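Long-range contacts in pseudoperoxidase (Leishmania major, PDB 5VIA), which binds heme b through two axial protein ligands and belongs to the peroxidase family, but is a pseudoperoxidase that probably lacks ordinary peroxidase activity: residues 17-21 and 91-95; 103-107 and 266-271; 159-164 and 175-181. All blocks are in the same frame, centred on the assembly; numbering follows the deposited sequence.

Contact 1: residues 17-21 and 91-95; sequences EDVVA and LAAIA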
loop_
_atom_site.group_PDB
_atom_site.type_symbol
_atom_site.label_atom_id
_atom_site.label_comp_id
_atom_site.label_asym_id
_atom_site.label_seq_id
_atom_site.Cartn_x
_atom_site.Cartn_y
_atom_site.Cartn_z
ATOM N N GLU A 17 -12.741 16.068 5.142
ATOM C CA GLU A 17 -13.754 15.209 4.529
ATOM C C GLU A 17 -14.105 15.665 3.119
ATOM O O GLU A 17 -14.536 14.856 2.290
ATOM C CB GLU A 17 -15.030 15.157 5.374
ATOM C CG GLU A 17 -14.809 15.274 6.864
ATOM C CD GLU A 17 -14.735 16.717 7.315
ATOM O OE1 GLU A 17 -15.495 17.553 6.773
ATOM O OE2 GLU A 17 -13.909 17.013 8.203
ATOM N N ASP A 18 -13.939 16.961 2.853
ATOM C CA ASP A 18 -14.170 17.506 1.515
ATOM C C ASP A 18 -13.143 16.948 0.537
ATOM O O ASP A 18 -13.488 16.570 -0.584
ATOM C CB ASP A 18 -14.097 19.036 1.524
ATOM C CG ASP A 18 -15.323 19.678 2.143
ATOM O OD1 ASP A 18 -16.329 18.964 2.339
ATOM O OD2 ASP A 18 -15.285 20.899 2.420
ATOM N N VAL A 19 -11.884 16.894 0.969
ATOM C CA VAL A 19 -10.818 16.365 0.128
ATOM C C VAL A 19 -11.071 14.879 -0.117
ATOM O O VAL A 19 -11.005 14.405 -1.257
ATOM C CB VAL A 19 -9.421 16.565 0.762
ATOM C CG1 VAL A 19 -8.330 16.129 -0.215
ATOM C CG2 VAL A 19 -9.227 18.022 1.156
ATOM N N VAL A 20 -11.387 14.157 0.954
ATOM C CA VAL A 20 -11.764 12.751 0.841
ATOM C C VAL A 20 -12.949 12.544 -0.115
ATOM O O VAL A 20 -12.944 11.628 -0.936
ATOM C CB VAL A 20 -12.065 12.141 2.231
ATOM C CG1 VAL A 20 -12.774 10.796 2.094
ATOM C CG2 VAL A 20 -10.766 12.004 3.049
ATOM N N ALA A 21 -13.957 13.408 -0.036
ATOM C CA ALA A 21 -15.132 13.248 -0.882
ATOM C C ALA A 21 -14.798 13.518 -2.349
ATOM O O ALA A 21 -15.304 12.836 -3.241
ATOM C CB ALA A 21 -16.243 14.151 -0.415
ATOM N N LEU A 91 -4.702 12.042 2.179
ATOM C CA LEU A 91 -6.171 12.033 2.203
ATOM C C LEU A 91 -6.768 11.241 1.034
ATOM O O LEU A 91 -7.848 10.636 1.156
ATOM C CB LEU A 91 -6.720 13.464 2.206
ATOM C CG LEU A 91 -6.538 14.235 3.511
ATOM C CD1 LEU A 91 -6.965 15.669 3.359
ATOM C CD2 LEU A 91 -7.312 13.585 4.633
ATOM N N ALA A 92 -6.069 11.257 -0.098
ATOM C CA ALA A 92 -6.462 10.458 -1.256
ATOM C C ALA A 92 -6.300 8.967 -0.977
ATOM O O ALA A 92 -7.111 8.168 -1.421
ATOM C CB ALA A 92 -5.667 10.870 -2.493
ATOM N N ALA A 93 -5.244 8.592 -0.258
ATOM C CA ALA A 93 -5.054 7.198 0.124
ATOM C C ALA A 93 -6.177 6.782 1.060
ATOM O O ALA A 93 -6.767 5.705 0.907
ATOM C CB ALA A 93 -3.687 6.996 0.802
ATOM N N ILE A 94 -6.471 7.644 2.033
ATOM C CA ILE A 94 -7.557 7.394 2.978
ATOM C C ILE A 94 -8.884 7.273 2.232
ATOM O O ILE A 94 -9.720 6.433 2.562
ATOM C CB ILE A 94 -7.612 8.510 4.065
ATOM C CG1 ILE A 94 -6.398 8.405 5.001
ATOM C CG2 ILE A 94 -8.886 8.432 4.893
ATOM C CD1 ILE A 94 -6.238 9.612 5.919
ATOM N N ALA A 95 -9.072 8.097 1.208
ATOM C CA ALA A 95 -10.274 8.002 0.382
ATOM C C ALA A 95 -10.320 6.684 -0.396
ATOM O O ALA A 95 -11.405 6.146 -0.653
ATOM C CB ALA A 95 -10.365 9.188 -0.556
#
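This is a buried helix-helix crossing between aliphatic side chains in the N-terminal, mainly helical part of the heme peroxidase fold, where helix 16-29 packs on helix 85-99. Over residues 17-21 and 91-95 the two axes come within 8.6 Å and cross at -60°, so the helices meet over a short patch rather than running side by side, and only 230 Å² is buried between the segments. Val20 is the main projection from the first helix: its CG2 lies 3.7 Å from Leu91 O and faces the side chains of Leu91 (4.1 Å to CD2) and Ile94 (4.4 Å to CG2), while its CG1 rests 3.9 Å from Ala95 CB. The small Ala95 lets the backbones draw together, with Val20 CA and Ala95 CA 5.0 Å apart and Val20 O 3.6 Å from Ala95 CB. The fork of Leu91 reaches both valines, since CD1 turns to Val19 (3.7 Å from its CB) and CD2 to Val20. Glu17 and Asp18 lie on the exposed side of their helix. Leu108 of helix 105-109 closes over Val20 and Leu91, and Met73 and Leu76 of helix 67-79 back Ala92 from a third helix. With only aliphatic groups and backbone atoms meeting, the crossing depends on close fit and exclusion of water, and no charge or polar pair fixes its angle.

Contact 2: residues 103-107 and 266-271; sequences PYEAI and WREQFQ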
loop_
_atom_site.group_PDB
_atom_site.type_symbol
_atom_site.label_atom_id
_atom_site.label_comp_id
_atom_site.label_asym_id
_atom_site.label_seq_id
_atom_site.Cartn_x
_atom_site.Cartn_y
_atom_site.Cartn_z
ATOM N N PRO A 103 -11.477 -0.219 6.512
ATOM C CA PRO A 103 -11.595 0.511 7.776
ATOM C C PRO A 103 -10.758 1.781 7.712
ATOM O O PRO A 103 -9.530 1.702 7.632
ATOM C CB PRO A 103 -11.012 -0.473 8.804
ATOM C CG PRO A 103 -10.052 -1.320 8.023
ATOM C CD PRO A 103 -10.636 -1.427 6.629
ATOM N N TYR A 104 -11.412 2.940 7.756
ATOM C CA TYR A 104 -10.702 4.209 7.596
ATOM C C TYR A 104 -11.142 5.265 8.610
ATOM O O TYR A 104 -10.560 6.349 8.666
ATOM C CB TYR A 104 -10.931 4.757 6.186
ATOM C CG TYR A 104 -12.324 5.304 6.012
ATOM C CD1 TYR A 104 -13.377 4.468 5.688
ATOM C CD2 TYR A 104 -12.589 6.658 6.195
ATOM C CE1 TYR A 104 -14.645 4.956 5.544
ATOM C CE2 TYR A 104 -13.862 7.149 6.059
ATOM C CZ TYR A 104 -14.877 6.292 5.725
ATOM O OH TYR A 104 -16.141 6.776 5.581
ATOM N N GLU A 105 -12.181 4.964 9.382
ATOM C CA GLU A 105 -12.812 5.960 10.249
ATOM C C GLU A 105 -11.883 6.548 11.315
ATOM O O GLU A 105 -11.865 7.761 11.530
ATOM C CB GLU A 105 -14.072 5.376 10.900
ATOM C CG GLU A 105 -15.260 5.168 9.943
ATOM C CD GLU A 105 -15.266 3.806 9.237
ATOM O OE1 GLU A 105 -14.205 3.140 9.166
ATOM O OE2 GLU A 105 -16.355 3.408 8.747
ATOM N N ALA A 106 -11.122 5.684 11.982
ATOM C CA ALA A 106 -10.121 6.121 12.955
ATOM C C ALA A 106 -8.948 6.824 12.279
ATOM O O ALA A 106 -8.408 7.795 12.813
ATOM C CB ALA A 106 -9.624 4.943 13.769
ATOM N N ILE A 107 -8.537 6.332 11.110
ATOM C CA ILE A 107 -7.454 6.979 10.370
ATOM C C ILE A 107 -7.853 8.415 10.041
ATOM O O ILE A 107 -7.060 9.343 10.201
ATOM C CB ILE A 107 -7.133 6.262 9.041
ATOM C CG1 ILE A 107 -6.801 4.784 9.263
ATOM C CG2 ILE A 107 -5.975 6.943 8.350
ATOM C CD1 ILE A 107 -6.678 3.974 7.946
ATOM N N TRP A 266 -8.051 -7.047 13.622
ATOM C CA TRP A 266 -7.321 -6.610 12.440
ATOM C C TRP A 266 -7.609 -5.148 12.097
ATOM O O TRP A 266 -6.679 -4.389 11.810
ATOM C CB TRP A 266 -7.582 -7.497 11.213
ATOM C CG TRP A 266 -7.082 -6.807 9.971
ATOM C CD1 TRP A 266 -5.786 -6.701 9.554
ATOM C CD2 TRP A 266 -7.871 -6.068 9.025
ATOM N NE1 TRP A 266 -5.725 -5.961 8.390
ATOM C CE2 TRP A 266 -6.990 -5.561 8.048
ATOM C CE3 TRP A 266 -9.239 -5.801 8.906
ATOM C CZ2 TRP A 266 -7.432 -4.793 6.975
ATOM C CZ3 TRP A 266 -9.679 -5.048 7.835
ATOM C CH2 TRP A 266 -8.780 -4.553 6.882
ATOM N N ARG A 267 -8.881 -4.746 12.122
ATOM C CA ARG A 267 -9.228 -3.359 11.785
ATOM C C ARG A 267 -8.528 -2.342 12.694
ATOM O O ARG A 267 -8.082 -1.275 12.246
ATOM C CB ARG A 267 -10.738 -3.138 11.837
ATOM C CG ARG A 267 -11.493 -3.750 10.656
ATOM C CD ARG A 267 -12.918 -3.214 10.563
ATOM N NE ARG A 267 -13.730 -3.571 11.718
ATOM C CZ ARG A 267 -14.648 -4.536 11.714
ATOM N NH1 ARG A 267 -14.867 -5.237 10.608
ATOM N NH2 ARG A 267 -15.350 -4.799 12.809
ATOM N N GLU A 268 -8.432 -2.676 13.974
ATOM C CA GLU A 268 -7.776 -1.789 14.932
ATOM C C GLU A 268 -6.303 -1.615 14.587
ATOM O O GLU A 268 -5.797 -0.489 14.504
ATOM C CB GLU A 268 -7.908 -2.361 16.343
ATOM C CG GLU A 268 -7.154 -1.566 17.384
ATOM C CD GLU A 268 -7.111 -2.270 18.722
ATOM O OE1 GLU A 268 -7.783 -1.789 19.663
ATOM O OE2 GLU A 268 -6.401 -3.299 18.830
ATOM N N GLN A 269 -5.621 -2.738 14.378
ATOM C CA GLN A 269 -4.190 -2.733 14.074
ATOM C C GLN A 269 -3.898 -2.092 12.709
ATOM O O GLN A 269 -2.887 -1.405 12.531
ATOM C CB GLN A 269 -3.657 -4.168 14.140
ATOM C CG GLN A 269 -3.783 -4.776 15.539
ATOM C CD GLN A 269 -2.919 -4.036 16.546
ATOM O OE1 GLN A 269 -1.778 -3.680 16.241
ATOM N NE2 GLN A 269 -3.455 -3.793 17.749
ATOM N N PHE A 270 -4.796 -2.314 11.752
ATOM C CA PHE A 270 -4.640 -1.747 10.418
ATOM C C PHE A 270 -4.635 -0.228 10.478
ATOM O O PHE A 270 -3.772 0.424 9.898
ATOM C CB PHE A 270 -5.789 -2.213 9.495
ATOM C CG PHE A 270 -5.752 -1.583 8.128
ATOM C CD1 PHE A 270 -4.922 -2.089 7.147
ATOM C CD2 PHE A 270 -6.536 -0.470 7.834
ATOM C CE1 PHE A 270 -4.869 -1.503 5.880
ATOM C CE2 PHE A 270 -6.497 0.121 6.566
ATOM C CZ PHE A 270 -5.663 -0.404 5.592
ATOM N N GLN A 271 -5.609 0.340 11.176
ATOM C CA GLN A 271 -5.752 1.788 11.187
ATOM C C GLN A 271 -4.599 2.409 11.947
ATOM O O GLN A 271 -4.082 3.461 11.560
ATOM C CB GLN A 271 -7.118 2.200 11.759
ATOM C CG GLN A 271 -8.287 1.697 10.890
ATOM C CD GLN A 271 -9.631 2.212 11.346
ATOM O OE1 GLN A 271 -10.036 3.314 10.981
ATOM N NE2 GLN A 271 -10.340 1.412 12.133
#
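Pro103 is the bump and helix 263-279 supplies the hollow. Trp266 and Phe270, one turn apart, form one wall; Arg267 and Gln271, also one turn apart, form the other, and the proline ring sits between them. Pro103 CD meets Trp266 CH2 at 3.6 Å, Pro103 CG meets Phe270 CD2 at 3.6 Å, and Pro103 CB lies 3.8 Å from Arg267 CD. Pro103 O is buried here and has no polar partner in the model; it lies 3.6 Å from Phe270 CE2 at the ring edge and 3.5 Å from Gln271 CG. A second, shallower notch takes Ile107, whose CG1 lies 3.6 Å from Gln271 CB and whose CD1 lies 4.1 Å from Phe270 CE2. In return, Gln271 extends between these two bumps to the first turn of helix 105-109. Its OE1 accepts a hydrogen bond from Ala106 N (2.8 Å) and a weak one from Ile107 N (3.4 Å). The CA-to-CB bond of Tyr104, the N-cap residue, points away, and its side chain packs on Ile97 and Lys98 of helix 85-99. Behind the groove, Trp266 NE1 is anchored to Ala154 O. A side chain from a distant helix thus accepts from free first-turn amides; in the peroxidase fold this joins the N-terminal helical part to a long C-terminal helix flanking the heme.

Contact 3: residues 159-164 and 175-181; sequences HSVGEF and THTGRRY. With HEM (protoporphyrin IX containing Fe), chain B.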
loop_
_atom_site.group_PDB
_atom_site.type_symbol
_atom_site.label_atom_id
_atom_site.label_comp_id
_atom_site.label_asym_id
_atom_site.label_seq_id
_atom_site.Cartn_x
_atom_site.Cartn_y
_atom_site.Cartn_z
ATOM N N HIS A 159 -3.189 -5.789 0.312
ATOM C CA HIS A 159 -3.101 -6.717 -0.830
ATOM C C HIS A 159 -4.416 -7.433 -1.131
ATOM O O HIS A 159 -4.516 -8.204 -2.100
ATOM C CB HIS A 159 -1.994 -7.731 -0.586
ATOM C CG HIS A 159 -0.624 -7.186 -0.829
ATOM N ND1 HIS A 159 0.522 -7.901 -0.559
ATOM C CD2 HIS A 159 -0.218 -5.996 -1.330
ATOM C CE1 HIS A 159 1.576 -7.181 -0.889
ATOM N NE2 HIS A 159 1.154 -6.022 -1.352
ATOM N N SER A 160 -5.432 -7.185 -0.312
ATOM C CA SER A 160 -6.742 -7.759 -0.584
ATOM C C SER A 160 -7.473 -6.955 -1.667
ATOM O O SER A 160 -8.507 -7.392 -2.162
ATOM C CB SER A 160 -7.566 -7.822 0.696
ATOM O OG SER A 160 -7.878 -6.517 1.117
ATOM N N VAL A 161 -6.923 -5.798 -2.048
ATOM C CA VAL A 161 -7.487 -5.008 -3.152
ATOM C C VAL A 161 -6.436 -4.759 -4.234
ATOM O O VAL A 161 -5.251 -5.060 -4.042
ATOM C CB VAL A 161 -8.025 -3.638 -2.675
ATOM C CG1 VAL A 161 -9.196 -3.812 -1.713
ATOM C CG2 VAL A 161 -6.916 -2.821 -2.030
ATOM N N GLY A 162 -6.868 -4.194 -5.356
ATOM C CA GLY A 162 -5.962 -3.839 -6.435
ATOM C C GLY A 162 -5.600 -4.998 -7.339
ATOM O O GLY A 162 -6.151 -6.089 -7.216
ATOM N N GLU A 163 -4.671 -4.765 -8.260
ATOM C CA GLU A 163 -4.228 -5.818 -9.159
ATOM C C GLU A 163 -2.821 -5.557 -9.677
ATOM O O GLU A 163 -2.210 -4.528 -9.376
ATOM C CB GLU A 163 -5.199 -5.954 -10.336
ATOM C CG GLU A 163 -5.525 -4.649 -11.011
ATOM C CD GLU A 163 -6.637 -4.789 -12.028
ATOM O OE1 GLU A 163 -6.443 -5.453 -13.062
ATOM O OE2 GLU A 163 -7.728 -4.245 -11.790
ATOM N N PHE A 164 -2.331 -6.489 -10.487
ATOM C CA PHE A 164 -0.999 -6.407 -11.074
ATOM C C PHE A 164 -1.004 -5.639 -12.390
ATOM O O PHE A 164 -1.974 -5.704 -13.150
ATOM C CB PHE A 164 -0.451 -7.826 -11.272
ATOM C CG PHE A 164 0.012 -8.468 -9.995
ATOM C CD1 PHE A 164 -0.892 -8.761 -8.974
ATOM C CD2 PHE A 164 1.357 -8.752 -9.796
ATOM C CE1 PHE A 164 -0.461 -9.338 -7.781
ATOM C CE2 PHE A 164 1.794 -9.324 -8.596
ATOM C CZ PHE A 164 0.878 -9.621 -7.597
ATOM N N THR A 175 -4.266 -10.835 -9.425
ATOM C CA THR A 175 -4.431 -10.096 -8.176
ATOM C C THR A 175 -3.753 -10.927 -7.108
ATOM O O THR A 175 -3.291 -12.021 -7.407
ATOM C CB THR A 175 -5.914 -9.896 -7.841
ATOM O OG1 THR A 175 -6.560 -11.170 -7.735
ATOM C CG2 THR A 175 -6.594 -9.097 -8.949
ATOM N N HIS A 176 -3.664 -10.426 -5.879
ATOM C CA HIS A 176 -3.093 -11.222 -4.803
ATOM C C HIS A 176 -4.050 -12.321 -4.322
ATOM O O HIS A 176 -3.613 -13.433 -3.992
ATOM C CB HIS A 176 -2.722 -10.338 -3.607
ATOM C CG HIS A 176 -1.454 -9.566 -3.791
ATOM N ND1 HIS A 176 -1.434 -8.217 -4.080
ATOM C CD2 HIS A 176 -0.157 -9.951 -3.713
ATOM C CE1 HIS A 176 -0.182 -7.805 -4.169
ATOM N NE2 HIS A 176 0.613 -8.838 -3.953
ATOM N N THR A 177 -5.347 -12.009 -4.261
ATOM C CA THR A 177 -6.311 -12.894 -3.596
ATOM C C THR A 177 -7.522 -13.265 -4.443
ATOM O O THR A 177 -8.422 -13.960 -3.965
ATOM C CB THR A 177 -6.833 -12.276 -2.277
ATOM O OG1 THR A 177 -7.724 -11.190 -2.574
ATOM C CG2 THR A 177 -5.686 -11.776 -1.428
ATOM N N GLY A 178 -7.560 -12.809 -5.690
ATOM C CA GLY A 178 -8.661 -13.179 -6.564
ATOM C C GLY A 178 -9.773 -12.146 -6.581
ATOM O O GLY A 178 -10.746 -12.277 -7.341
ATOM N N ARG A 179 -9.632 -11.120 -5.744
ATOM C CA ARG A 179 -10.610 -10.036 -5.680
ATOM C C ARG A 179 -9.909 -8.690 -5.622
ATOM O O ARG A 179 -8.711 -8.604 -5.310
ATOM C CB ARG A 179 -11.551 -10.198 -4.480
ATOM C CG ARG A 179 -12.403 -11.444 -4.542
ATOM C CD ARG A 179 -13.550 -11.390 -3.551
ATOM N NE ARG A 179 -14.291 -12.650 -3.535
ATOM C CZ ARG A 179 -15.020 -13.078 -2.506
ATOM N NH1 ARG A 179 -15.111 -12.344 -1.401
ATOM N NH2 ARG A 179 -15.652 -14.242 -2.577
ATOM N N ARG A 180 -10.660 -7.635 -5.917
ATOM C CA ARG A 180 -10.060 -6.322 -6.133
ATOM C C ARG A 180 -10.672 -5.176 -5.333
ATOM O O ARG A 180 -10.028 -4.155 -5.143
ATOM C CB ARG A 180 -10.164 -5.964 -7.621
ATOM C CG ARG A 180 -9.414 -6.904 -8.524
ATOM C CD ARG A 180 -9.465 -6.439 -9.951
ATOM N NE ARG A 180 -10.781 -6.636 -10.529
ATOM C CZ ARG A 180 -11.115 -6.207 -11.740
ATOM N NH1 ARG A 180 -10.219 -5.550 -12.472
ATOM N NH2 ARG A 180 -12.333 -6.420 -12.212
ATOM N N TYR A 181 -11.918 -5.320 -4.896
ATOM C CA TYR A 181 -12.663 -4.138 -4.461
ATOM C C TYR A 181 -13.092 -4.051 -2.994
ATOM O O TYR A 181 -13.763 -3.092 -2.630
ATOM C CB TYR A 181 -13.861 -3.894 -5.385
ATOM C CG TYR A 181 -13.461 -3.655 -6.828
ATOM C CD1 TYR A 181 -12.643 -2.579 -7.175
ATOM C CD2 TYR A 181 -13.898 -4.501 -7.838
ATOM C CE1 TYR A 181 -12.279 -2.351 -8.500
ATOM C CE2 TYR A 181 -13.546 -4.281 -9.154
ATOM C CZ TYR A 181 -12.732 -3.208 -9.478
ATOM O OH TYR A 181 -12.376 -3.000 -10.796
HETATM C CHA HEM B . 0.334 -4.075 -5.197
HETATM C CHB HEM B . 4.143 -6.555 -3.440
HETATM C CHC HEM B . 3.871 -3.821 0.564
HETATM C CHD HEM B . -0.360 -1.890 -0.902
HETATM C C1A HEM B . 1.422 -4.904 -5.079
HETATM C C2A HEM B . 1.967 -5.693 -6.161
HETATM C C3A HEM B . 3.012 -6.371 -5.696
HETATM C C4A HEM B . 3.173 -6.045 -4.281
HETATM C CMA HEM B . 3.899 -7.340 -6.500
HETATM C CAA HEM B . 1.446 -5.692 -7.615
HETATM C CBA HEM B . 1.977 -4.366 -8.193
HETATM C CGA HEM B . 1.573 -4.143 -9.634
HETATM O O1A HEM B . 1.969 -4.962 -10.500
HETATM O O2A HEM B . 0.886 -3.124 -9.920
HETATM C C1B HEM B . 4.441 -6.028 -2.199
HETATM C C2B HEM B . 5.501 -6.438 -1.308
HETATM C C3B HEM B . 5.457 -5.678 -0.203
HETATM C C4B HEM B . 4.317 -4.772 -0.337
HETATM C CMB HEM B . 6.526 -7.539 -1.618
HETATM C CAB HEM B . 6.447 -5.828 0.979
HETATM C CBB HEM B . 6.756 -4.805 1.784
HETATM C C1C HEM B . 2.710 -3.069 0.534
HETATM C C2C HEM B . 2.226 -2.161 1.582
HETATM C C3C HEM B . 1.048 -1.627 1.158
HETATM C C4C HEM B . 0.761 -2.184 -0.156
HETATM C CMC HEM B . 2.986 -1.890 2.911
HETATM C CAC HEM B . 0.077 -0.602 1.787
HETATM C CBC HEM B . 0.350 0.080 2.909
HETATM C C1D HEM B . -0.588 -2.307 -2.191
HETATM C C2D HEM B . -1.757 -1.979 -2.980
HETATM C C3D HEM B . -1.544 -2.664 -4.323
HETATM C C4D HEM B . -0.265 -3.336 -4.207
HETATM C CMD HEM B . -2.966 -1.117 -2.555
HETATM C CAD HEM B . -2.487 -2.619 -5.553
HETATM C CBD HEM B . -2.058 -1.370 -6.335
HETATM C CGD HEM B . -2.862 -1.200 -7.601
HETATM O O1D HEM B . -2.485 -0.333 -8.445
HETATM O O2D HEM B . -3.869 -1.934 -7.762
HETATM N NA HEM B . 2.177 -5.147 -3.937
HETATM N NB HEM B . 3.734 -5.022 -1.577
HETATM N NC HEM B . 1.783 -3.056 -0.513
HETATM N ND HEM B . 0.262 -3.118 -2.938
HETATM FE FE HEM B . 2.035 -4.067 -2.284
HETATM O O HOH W 1 -6.369 -9.271 -3.893
HETATM O O HOH W 2 -2.747 -5.800 -4.182
HETATM O O HOH W 3 -3.946 -7.488 -5.988
HETATM O O HOH W 4 -10.129 -1.857 -11.262
#
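The imidazole of His176 lies flat against that of His159, ring centroids 3.7 Å apart and planes 10° from parallel, while the edge of Phe164 meets its opposite face (centroids 5.0 Å). His159 NE2 binds the heme iron at 2.3 Å, with Cys60 as the other axial ligand, and its ND1 is hydrogen-bonded to Glu243. This is the proximal heme pocket of the peroxidase fold; in cytochrome c peroxidase a tryptophan stacks comparably on the proximal histidine. Water 2 bridges His176 ND1 (2.8 Å) and Val161 O (2.6 Å), and water 1 joins His159 O, Thr177 OG1 and Arg179 O at 2.7-2.8 Å. Beyond the rings, Gly162 N donates to Arg180 O (3.2 Å). The chain passes so close to the heme propionate, with Glu163 N donating to O2D at 3.0 Å, that a side chain on Gly162 would collide with heme CAD. Glu163 OE2 turns outward to a salt bridge with Arg180 NH1 at 2.9 Å.

The three contacts approach the heme in steps. Contact 1 is the most remote, the side chain of Ile94 lying about 11 Å from the heme; in contact 2 the side chain of Phe270 lies about 6 Å from the heme; contact 3 supplies an iron ligand. Contacts 1 and 2 are continuous through helices 85-99 and 105-109, consecutive in the chain: Ile94 CD1 touches Ile107 CG2 at 3.6 Å. Contact 3 touches neither, its nearest atoms staying about 6 Å from contact 2 and 9 Å from contact 1. Yet it is nested within the loop that contact 2 closes, and the side chain of Phe270 is about 9 Å from that of His159.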